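Local coordinates for protein fasciclin-1 (Drosophila melanogaster, PDB 1O70) that serves as a neural cell adhesion molecule, of which this chain is the piece holding the third and fourth FAS1 domains, at residues Y112-G117 with V123-G128. Residues are numbered along the deposited sequence; the frame is centred on the assembly and turned at random.
Sequences YFNVRG and VITVEG. With NAG (2-acetamido-2-deoxy-beta-D-glucopyranose), chain B; NAG (2-acetamido-2-deoxy-beta-D-glucopyranose), chain C.
Asn114 and Thr125 pair across a β-hairpin of the third FAS1 domain, illustrating how two antiparallel strands can seat an N-linked glycan on one face and hydrophobic packing on the other. Thr125 N reaches Asn114 O at 3.0 Å in the carbonyl plane, and Asn114 N bonds back to Thr125 O; Arg116 and Val123 likewise exchange two backbone bonds. Between the sugars and the backbone, one water donates to Asn114 O at 2.7 Å and shares a hydrogen bond with Thr125 OG1. On the glycan face, Thr125 OG1 accepts a hydrogen bond from the acetamido N2 of the first N-acetylglucosamine (chain B) at 2.8 Å. With CG anti to the backbone N (chi1 179°), Asn114 holds its amide out from the sheet, and ND2 donates to O6 of the second sugar (chain C) at 3.1 Å, a nearly straight bond (168°). Alongside, the Tyr112 ring carries Glu127 CB over one face, 4.0 Å from its centroid, while the methyl C8 of the first sugar lies against CE1. Replacing Tyr112 with alanine would probably leave Glu127 CB and that acetamide methyl without their shared aromatic neighbour. On the reverse face, Val126 CG2 sits over the Phe113 ring, 4.2 Å from its centroid, and Ile124 CG2 approaches the same ring obliquely; helix 88-94 covers this side. Farther out, strand 131-141, which bears the glycosylated Asn132, flanks strand 123-128. The Glu127 carboxylate turns from the hairpin toward strand 284-295 of the fourth domain, where its OE1 forms a salt bridge with Arg290 NH2.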
# COMPACT_ATOMS: atom_id res chain seq x y z
N TYR A 112 -1.87 -8.31 -2.69
CA TYR A 112 -3.20 -8.87 -2.60
C TYR A 112 -3.86 -8.51 -3.92
O TYR A 112 -3.43 -7.57 -4.58
CB TYR A 112 -3.97 -8.35 -1.37
CG TYR A 112 -4.28 -6.89 -1.33
CD1 TYR A 112 -5.43 -6.38 -1.95
CD2 TYR A 112 -3.41 -6.00 -0.69
CE1 TYR A 112 -5.71 -5.03 -1.92
CE2 TYR A 112 -3.68 -4.66 -0.66
CZ TYR A 112 -4.83 -4.17 -1.28
OH TYR A 112 -5.13 -2.82 -1.23
N PHE A 113 -4.85 -9.30 -4.31
CA PHE A 113 -5.51 -9.08 -5.59
C PHE A 113 -6.98 -8.76 -5.46
O PHE A 113 -7.61 -8.95 -4.42
CB PHE A 113 -5.38 -10.34 -6.47
CG PHE A 113 -3.97 -10.82 -6.65
CD1 PHE A 113 -3.30 -11.46 -5.61
CD2 PHE A 113 -3.30 -10.63 -7.85
CE1 PHE A 113 -1.99 -11.91 -5.77
CE2 PHE A 113 -1.99 -11.07 -8.02
CZ PHE A 113 -1.34 -11.71 -6.97
N ASN A 114 -7.53 -8.26 -6.56
CA ASN A 114 -8.94 -7.96 -6.66
C ASN A 114 -9.39 -8.56 -7.98
O ASN A 114 -8.78 -8.30 -9.02
CB ASN A 114 -9.20 -6.46 -6.67
CG ASN A 114 -10.67 -6.14 -6.79
OD1 ASN A 114 -11.48 -6.58 -5.97
ND2 ASN A 114 -11.03 -5.37 -7.81
N VAL A 115 -10.46 -9.35 -7.93
CA VAL A 115 -10.99 -10.00 -9.13
C VAL A 115 -12.41 -9.54 -9.45
O VAL A 115 -13.28 -9.56 -8.58
CB VAL A 115 -11.01 -11.53 -8.98
CG1 VAL A 115 -11.63 -12.17 -10.22
CG2 VAL A 115 -9.59 -12.06 -8.78
N ARG A 116 -12.63 -9.14 -10.70
CA ARG A 116 -13.95 -8.70 -11.17
C ARG A 116 -14.37 -9.50 -12.40
O ARG A 116 -13.53 -9.88 -13.22
CB ARG A 116 -13.91 -7.23 -11.57
CG ARG A 116 -13.67 -6.25 -10.47
CD ARG A 116 -13.28 -4.92 -11.10
NE ARG A 116 -14.21 -4.55 -12.16
CZ ARG A 116 -13.97 -3.60 -13.06
NH1 ARG A 116 -12.83 -2.92 -13.02
NH2 ARG A 116 -14.88 -3.32 -13.99
N GLY A 117 -15.67 -9.74 -12.53
CA GLY A 117 -16.21 -10.46 -13.67
C GLY A 117 -15.76 -11.90 -13.82
O GLY A 117 -15.07 -12.44 -12.95
N VAL A 123 -11.27 -9.30 -14.82
CA VAL A 123 -10.30 -8.25 -14.64
C VAL A 123 -9.61 -8.50 -13.32
O VAL A 123 -10.24 -8.52 -12.26
CB VAL A 123 -10.95 -6.85 -14.63
CG1 VAL A 123 -9.95 -5.82 -14.09
CG2 VAL A 123 -11.35 -6.47 -16.05
N ILE A 124 -8.31 -8.71 -13.40
CA ILE A 124 -7.52 -8.97 -12.21
C ILE A 124 -6.51 -7.86 -12.00
O ILE A 124 -5.75 -7.51 -12.90
CB ILE A 124 -6.74 -10.28 -12.33
CG1 ILE A 124 -7.72 -11.41 -12.66
CG2 ILE A 124 -6.00 -10.57 -11.04
CD1 ILE A 124 -7.05 -12.61 -13.33
N THR A 125 -6.52 -7.29 -10.80
CA THR A 125 -5.58 -6.25 -10.46
C THR A 125 -4.85 -6.66 -9.19
O THR A 125 -5.33 -7.51 -8.42
CB THR A 125 -6.28 -4.88 -10.23
OG1 THR A 125 -7.30 -5.00 -9.22
CG2 THR A 125 -6.88 -4.36 -11.54
N VAL A 126 -3.67 -6.09 -8.97
CA VAL A 126 -2.86 -6.40 -7.80
C VAL A 126 -2.39 -5.09 -7.18
O VAL A 126 -2.13 -4.11 -7.88
CB VAL A 126 -1.61 -7.24 -8.18
CG1 VAL A 126 -0.77 -6.51 -9.22
CG2 VAL A 126 -0.77 -7.51 -6.93
N GLU A 127 -2.27 -5.08 -5.85
CA GLU A 127 -1.81 -3.89 -5.14
C GLU A 127 -0.57 -4.24 -4.35
O GLU A 127 -0.58 -5.14 -3.51
CB GLU A 127 -2.88 -3.36 -4.18
CG GLU A 127 -2.35 -2.27 -3.24
CD GLU A 127 -2.08 -0.95 -3.96
OE1 GLU A 127 -1.25 -0.16 -3.45
OE2 GLU A 127 -2.70 -0.69 -5.01
N GLY A 128 0.52 -3.53 -4.62
CA GLY A 128 1.74 -3.81 -3.89
C GLY A 128 2.79 -2.72 -3.96
O GLY A 128 2.98 -2.10 -5.01
C1 NAG B . -6.76 -1.11 -8.55
C2 NAG B . -7.68 -1.83 -7.57
C3 NAG B . -9.01 -2.11 -8.26
C4 NAG B . -9.62 -0.81 -8.82
C5 NAG B . -8.58 -0.09 -9.69
C6 NAG B . -9.02 1.26 -10.22
C7 NAG B . -6.77 -3.29 -5.88
C8 NAG B . -6.19 -4.65 -5.53
N2 NAG B . -7.08 -3.08 -7.16
O3 NAG B . -9.91 -2.75 -7.37
O4 NAG B . -10.77 -1.13 -9.63
O5 NAG B . -7.36 0.12 -8.95
O6 NAG B . -9.49 2.08 -9.16
O7 NAG B . -6.93 -2.45 -5.01
C1 NAG C . -12.01 -0.98 -9.06
C2 NAG C . -13.04 -0.80 -10.16
C3 NAG C . -14.42 -0.61 -9.53
C4 NAG C . -14.72 -1.82 -8.62
C5 NAG C . -13.58 -2.06 -7.61
C6 NAG C . -13.78 -3.39 -6.89
C7 NAG C . -12.40 0.18 -12.26
C8 NAG C . -13.02 1.16 -13.25
N2 NAG C . -12.69 0.34 -10.98
O3 NAG C . -15.39 -0.50 -10.55
O4 NAG C . -15.94 -1.64 -7.92
O5 NAG C . -12.31 -2.16 -8.29
O6 NAG C . -13.95 -4.45 -7.83
O7 NAG C . -11.66 -0.71 -12.67
O HOH W 1 -9.70 -6.04 -10.07